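PDB 1LQS: viral interleukin-10 homolog from Human herpesvirus 5, which binds the human IL-10 receptor in competition with human IL-10 and triggers immunosuppressive signalling that the virus exploits. Local coordinates for residues Val50-Asp53 and Gly54-Lys58; Lys117-Ile120 and Ser121-Gln125; Ser147-Glu150 and Glu151-Ser155. All blocks are in the same frame, centred on the assembly; numbering follows the deposited sequence.

In the fold
From the N terminus, the chain first meets contact 1, in the loop between helix 25-42 and helix 62-84. Contact 2 follows on helix 116-126, and contact 3 on helix 142-155 at the C-terminal end. Each is local, formed within one unbroken run of residues, so none closes a long loop; the three follow in series and neither nest nor cross. Contacts 1 and 2 lie on opposite sides of the chain's centre, with nearest atoms about 14 Å apart; contacts 2 and 3 share a side, about 9 Å apart. All three meet the second subunit, where the loop of one copy docks against helices 116-126 and 142-155 of the other, as in the intertwined IL-10 dimer.

Contact 1. Residues Val50-Asp53 and Gly54-Lys58; sequences VWLD and GTVVK
An Asx turn, in which Asp53 OD1 takes the N-H of Thr55, lies in the loop that leads from helix 25-42 to helix 62-84. The oxygen accepts through its anti lone pair, the one turned away from OD2, with 3.1 Å from Asp53 OD1 to Thr55 N; the bond is nearly straight, with an N-H...O angle of 168°. The backbone N of Val56 reaches the same OD1 almost along the C-O axis, at 3.3 Å, and this second N-H bond is more bent, at 150°. A third donor, the hydroxyl OG1 of Thr55, comes in on the syn side, out of the carboxylate plane, 3.2 Å from Asp53 OD1. Two backbone amides and a hydroxyl thus grip one oxygen, which fixes the rotation of the carboxylate; Arg122 of the second subunit adds a long, weak ion pair to OD2. Asp53 can reach its donors because its CG stands between the backbone N and the carbonyl carbon (chi1 55°), folding the carboxylate over Gly54. The Asx turn is overlapped at Thr55 by a type I turn that runs to Lys58. Beside the polar cluster the side chain of Val56 points back at the preceding residues: its CG1 lies 3.5 Å from Asp53 O, and its CG2 faces Leu52 CD2 at a loose 4.5 Å. Leu52, the centre of an inverse gamma turn, also lays CD2 over one face of the Trp51 ring, offset toward the rim. Leu52 and Trp51 both pack on Tyr73 of helix 62-84. Across the dimer, Trp51 NE1 donates to Leu123 O of the second subunit, whose Glu141 accepts from the backbone N of Trp51 and of Leu52.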
# COMPACT_ATOMS: atom_id res chain seq x y z
N VAL C 50 -11.23 -5.75 -23.71
CA VAL C 50 -10.03 -5.70 -22.90
C VAL C 50 -10.15 -6.66 -21.73
O VAL C 50 -11.13 -6.64 -21.01
CB VAL C 50 -9.82 -4.30 -22.33
CG1 VAL C 50 -8.74 -4.31 -21.29
CG2 VAL C 50 -9.48 -3.34 -23.44
N TRP C 51 -9.14 -7.51 -21.57
CA TRP C 51 -9.09 -8.48 -20.49
C TRP C 51 -8.19 -7.83 -19.44
O TRP C 51 -8.62 -7.52 -18.33
CB TRP C 51 -8.47 -9.78 -21.01
CG TRP C 51 -8.36 -10.89 -20.02
CD1 TRP C 51 -9.30 -11.27 -19.12
CD2 TRP C 51 -7.27 -11.83 -19.89
NE1 TRP C 51 -8.88 -12.39 -18.44
CE2 TRP C 51 -7.64 -12.76 -18.90
CE3 TRP C 51 -6.03 -11.97 -20.53
CZ2 TRP C 51 -6.81 -13.82 -18.51
CZ3 TRP C 51 -5.20 -13.03 -20.15
CH2 TRP C 51 -5.60 -13.94 -19.15
N LEU C 52 -6.93 -7.58 -19.80
CA LEU C 52 -5.99 -6.93 -18.89
C LEU C 52 -6.13 -5.40 -18.99
O LEU C 52 -5.38 -4.76 -19.73
CB LEU C 52 -4.56 -7.32 -19.25
CG LEU C 52 -4.32 -8.81 -19.49
CD1 LEU C 52 -2.85 -9.04 -19.79
CD2 LEU C 52 -4.75 -9.62 -18.28
N ASP C 53 -7.06 -4.80 -18.25
CA ASP C 53 -7.19 -3.34 -18.32
C ASP C 53 -6.03 -2.62 -17.63
O ASP C 53 -5.00 -3.24 -17.33
CB ASP C 53 -8.53 -2.87 -17.74
CG ASP C 53 -8.78 -3.34 -16.33
OD1 ASP C 53 -7.92 -3.13 -15.45
OD2 ASP C 53 -9.86 -3.92 -16.09
N GLY C 54 -6.19 -1.33 -17.36
CA GLY C 54 -5.10 -0.57 -16.75
C GLY C 54 -4.85 -0.55 -15.25
O GLY C 54 -4.03 0.23 -14.78
N THR C 55 -5.53 -1.38 -14.47
CA THR C 55 -5.29 -1.37 -13.03
C THR C 55 -4.99 -2.79 -12.60
O THR C 55 -4.38 -3.01 -11.57
CB THR C 55 -6.52 -0.88 -12.26
OG1 THR C 55 -7.63 -1.77 -12.52
CG2 THR C 55 -6.86 0.55 -12.68
N VAL C 56 -5.42 -3.73 -13.43
CA VAL C 56 -5.25 -5.16 -13.23
C VAL C 56 -4.10 -5.55 -12.32
O VAL C 56 -4.23 -6.45 -11.48
CB VAL C 56 -5.05 -5.85 -14.60
CG1 VAL C 56 -3.65 -5.59 -15.11
CG2 VAL C 56 -5.35 -7.33 -14.49
N VAL C 57 -2.97 -4.87 -12.47
CA VAL C 57 -1.79 -5.18 -11.69
C VAL C 57 -1.37 -4.05 -10.74
O VAL C 57 -0.31 -4.10 -10.11
CB VAL C 57 -0.65 -5.62 -12.69
CG1 VAL C 57 0.66 -4.91 -12.41
CG2 VAL C 57 -0.48 -7.14 -12.62
N LYS C 58 -2.25 -3.06 -10.62
CA LYS C 58 -2.05 -1.91 -9.72
C LYS C 58 -2.82 -2.12 -8.42
O LYS C 58 -3.56 -3.10 -8.27
CB LYS C 58 -2.54 -0.60 -10.37
CG LYS C 58 -1.66 -0.10 -11.50
CD LYS C 58 -2.10 1.26 -12.00
CE LYS C 58 -1.24 1.70 -13.18
NZ LYS C 58 -1.75 2.94 -13.81

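Contact 2. Residues Lys117-Ile120 and Ser121-Gln125; sequences KSVI and SRLSQ
Ser121 sits one helical turn beyond Lys117 on helix 116-126, and its CB rests 3.3 Å from Lys117 O. The backbone bond between the same residues, Ser121 N to Lys117 O, is weak, stretched to 3.4 Å and bent. Arg122 follows with a regular bond from its N to Ser118 O of 2.9 Å. Its side chain runs beside that of Val119, both pointing the same way, and doubles back toward it: CG starts anti to the backbone N (chi1 -174°), and a bend about the CG-CD bond (chi3 74°) swings the guanidinium back over the preceding turn. There NH1 comes 3.9 Å from Val119 CA and 4.2 Å from Val119 CG1, and one face of the guanidinium is turned to Val119 O. The charged end is claimed elsewhere, by a salt bridge from NH2 to the carboxylate of Asp53 in the second subunit. Leu123 then donates its N to Val119 O at 2.9 Å. Its side chain lies alongside that of Val119, branch against branch, with Leu123 CD1 4.1 Å from Val119 CG1. This aliphatic pair packs on the second subunit, Val119 on Val65 and Leu123 on Val56. Ser124 closes the series with a bond of 3.1 Å from its N to Ile120 O, while its own side chain packs on Arg72 of the second subunit, and Ile120 packs on Trp68 of that subunit. The chemistry divides the helix: the i to i+4 bonds from Arg122, Leu123 and Ser124 engage the carbonyls of Ser118, Val119 and Ile120, the Val119-Leu123 pair serves apolar packing against the partner subunit, and the Arg122 guanidinium, lying beside Val119, is directed to a carboxylate across the dimer.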
# COMPACT_ATOMS: atom_id res chain seq x y z
N LYS C 117 4.64 -11.64 2.61
CA LYS C 117 5.57 -12.77 2.71
C LYS C 117 6.82 -12.45 3.52
O LYS C 117 7.42 -13.33 4.13
CB LYS C 117 5.98 -13.28 1.32
CG LYS C 117 4.84 -13.84 0.48
CD LYS C 117 5.37 -14.53 -0.78
CE LYS C 117 4.26 -15.26 -1.57
NZ LYS C 117 4.78 -16.01 -2.77
N SER C 118 7.23 -11.18 3.52
CA SER C 118 8.43 -10.76 4.25
C SER C 118 8.19 -10.59 5.76
O SER C 118 8.97 -11.06 6.58
CB SER C 118 8.97 -9.45 3.66
OG SER C 118 9.11 -9.56 2.25
N VAL C 119 7.10 -9.91 6.12
CA VAL C 119 6.77 -9.70 7.52
C VAL C 119 6.52 -11.04 8.22
O VAL C 119 7.09 -11.30 9.29
CB VAL C 119 5.51 -8.81 7.66
CG1 VAL C 119 5.12 -8.68 9.13
CG2 VAL C 119 5.78 -7.44 7.05
N ILE C 120 5.69 -11.89 7.62
CA ILE C 120 5.40 -13.21 8.18
C ILE C 120 6.71 -13.97 8.39
O ILE C 120 6.87 -14.69 9.38
CB ILE C 120 4.48 -14.05 7.26
CG1 ILE C 120 3.06 -13.50 7.28
CG2 ILE C 120 4.45 -15.51 7.71
CD1 ILE C 120 2.14 -14.16 6.31
N SER C 121 7.63 -13.80 7.46
CA SER C 121 8.92 -14.47 7.57
C SER C 121 9.73 -13.95 8.77
O SER C 121 10.22 -14.74 9.58
CB SER C 121 9.72 -14.28 6.28
OG SER C 121 10.78 -15.21 6.19
N ARG C 122 9.85 -12.63 8.90
CA ARG C 122 10.62 -12.05 10.00
C ARG C 122 10.03 -12.39 11.36
O ARG C 122 10.75 -12.54 12.34
CB ARG C 122 10.71 -10.53 9.89
CG ARG C 122 11.64 -9.92 10.95
CD ARG C 122 11.48 -8.40 11.11
NE ARG C 122 10.25 -8.02 11.81
CZ ARG C 122 9.12 -7.64 11.21
NH1 ARG C 122 9.06 -7.57 9.88
NH2 ARG C 122 8.06 -7.32 11.94
N LEU C 123 8.70 -12.49 11.43
CA LEU C 123 8.05 -12.81 12.69
C LEU C 123 8.34 -14.25 13.11
O LEU C 123 8.75 -14.50 14.24
CB LEU C 123 6.54 -12.59 12.59
CG LEU C 123 6.08 -11.14 12.54
CD1 LEU C 123 4.58 -11.09 12.38
CD2 LEU C 123 6.52 -10.41 13.81
N SER C 124 8.14 -15.20 12.20
CA SER C 124 8.36 -16.60 12.53
C SER C 124 9.81 -16.94 12.87
O SER C 124 10.07 -17.91 13.57
CB SER C 124 7.88 -17.50 11.38
OG SER C 124 7.84 -18.86 11.78
N GLN C 125 10.75 -16.13 12.41
CA GLN C 125 12.15 -16.40 12.69
C GLN C 125 12.56 -16.02 14.10
O GLN C 125 13.37 -16.71 14.73
CB GLN C 125 13.06 -15.68 11.69
CG GLN C 125 13.26 -16.47 10.43
CD GLN C 125 14.02 -15.70 9.37
OE1 GLN C 125 14.37 -16.26 8.33
NE2 GLN C 125 14.27 -14.41 9.63

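Contact 3. Residues Ser147-Glu150 and Glu151-Ser155; sequences SRLE and EYLHS
Glu150 and His154 lie side by side one helical turn apart, pointing the same way, with the carboxylate and imidazole planes only 23° apart. The carboxylate meets the ring at its edge: Glu150 OE2 lies in the ring plane, 3.3 Å from His154 CE1, so the approach is to a ring carbon. Glu150 reaches the ring edge because CG is anti to the backbone N (chi1 157°) and the chain stays extended beyond it. Its other oxygen, OE1, pairs with Arg32 of the second subunit and with a polar side chain of another protein's chain; the His154 ring stacks on a polar side chain there too. On a different side of the helix, Leu149 and Leu153 cross at a slant, CD1 of Leu149 meeting CG of Leu153 at 4.0 Å. Glu151 turns its CB to Ser147 O, and its carboxylate goes on to a salt bridge with Lys58 of the second subunit. Tyr152 sets CB 3.3 Å from Arg148 O, whereas its ring leads away to a hydroxyl bond with Leu112 O of that subunit. Arg148 likewise reaches outward, its NE donating to Asp53 O there. In the backbone, Glu151 N binds Ser147 O at 2.7 Å, and Leu153 N binds Leu149 O at 2.9 Å. Side chains that radiate from one helix to a partner copy and to another protein are in keeping with helix 142-155 as the C-terminal helix of an intertwined IL-10-family dimer.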
# COMPACT_ATOMS: atom_id res chain seq x y z
N SER C 147 -4.31 -5.33 20.76
CA SER C 147 -4.31 -3.93 20.32
C SER C 147 -4.14 -3.88 18.82
O SER C 147 -4.85 -3.16 18.12
CB SER C 147 -3.18 -3.15 20.99
OG SER C 147 -3.49 -2.86 22.34
N ARG C 148 -3.20 -4.67 18.33
CA ARG C 148 -2.94 -4.73 16.91
C ARG C 148 -4.23 -5.11 16.22
O ARG C 148 -4.64 -4.48 15.22
CB ARG C 148 -1.86 -5.77 16.64
CG ARG C 148 -0.57 -5.43 17.33
CD ARG C 148 -0.00 -4.12 16.80
NE ARG C 148 1.35 -3.91 17.29
CZ ARG C 148 1.63 -3.34 18.46
NH1 ARG C 148 2.89 -3.20 18.87
NH2 ARG C 148 0.63 -2.87 19.19
N LEU C 149 -4.90 -6.13 16.77
CA LEU C 149 -6.16 -6.62 16.22
C LEU C 149 -7.25 -5.55 16.24
O LEU C 149 -7.90 -5.33 15.22
CB LEU C 149 -6.65 -7.85 16.98
CG LEU C 149 -8.07 -8.28 16.59
CD1 LEU C 149 -8.16 -8.40 15.09
CD2 LEU C 149 -8.44 -9.59 17.26
N GLU C 150 -7.46 -4.89 17.37
CA GLU C 150 -8.50 -3.88 17.37
C GLU C 150 -8.10 -2.78 16.42
O GLU C 150 -8.91 -2.28 15.66
CB GLU C 150 -8.75 -3.28 18.76
CG GLU C 150 -9.39 -1.91 18.67
CD GLU C 150 -10.12 -1.50 19.91
OE1 GLU C 150 -9.64 -1.83 21.02
OE2 GLU C 150 -11.16 -0.82 19.78
N GLU C 151 -6.84 -2.39 16.48
CA GLU C 151 -6.34 -1.34 15.60
C GLU C 151 -6.64 -1.75 14.15
O GLU C 151 -7.11 -0.93 13.35
CB GLU C 151 -4.85 -1.17 15.81
CG GLU C 151 -4.18 -0.21 14.86
CD GLU C 151 -2.71 -0.55 14.67
OE1 GLU C 151 -2.43 -1.54 13.94
OE2 GLU C 151 -1.87 0.15 15.27
N TYR C 152 -6.36 -3.01 13.82
CA TYR C 152 -6.62 -3.53 12.48
C TYR C 152 -8.09 -3.38 12.09
O TYR C 152 -8.39 -2.77 11.06
CB TYR C 152 -6.22 -5.01 12.38
CG TYR C 152 -6.52 -5.63 11.04
CD1 TYR C 152 -5.68 -5.42 9.95
CD2 TYR C 152 -7.67 -6.40 10.84
CE1 TYR C 152 -5.98 -5.94 8.70
CE2 TYR C 152 -7.98 -6.92 9.60
CZ TYR C 152 -7.13 -6.68 8.53
OH TYR C 152 -7.45 -7.19 7.29
N LEU C 153 -9.01 -3.91 12.89
CA LEU C 153 -10.43 -3.78 12.58
C LEU C 153 -10.85 -2.35 12.26
O LEU C 153 -11.78 -2.12 11.48
CB LEU C 153 -11.28 -4.29 13.75
CG LEU C 153 -11.04 -5.76 14.11
CD1 LEU C 153 -11.76 -6.09 15.40
CD2 LEU C 153 -11.53 -6.64 12.97
N HIS C 154 -10.19 -1.36 12.84
CA HIS C 154 -10.55 0.02 12.57
C HIS C 154 -9.88 0.59 11.31
O HIS C 154 -10.33 1.60 10.77
CB HIS C 154 -10.18 0.92 13.77
CG HIS C 154 -11.19 0.90 14.88
ND1 HIS C 154 -10.87 0.54 16.17
CD2 HIS C 154 -12.51 1.18 14.89
CE1 HIS C 154 -11.95 0.59 16.93
NE2 HIS C 154 -12.96 0.97 16.17
N SER C 155 -8.84 -0.08 10.81
CA SER C 155 -8.10 0.39 9.65
C SER C 155 -8.79 0.30 8.30
O SER C 155 -8.43 1.00 7.36
CB SER C 155 -6.74 -0.31 9.58
OG SER C 155 -6.89 -1.67 9.25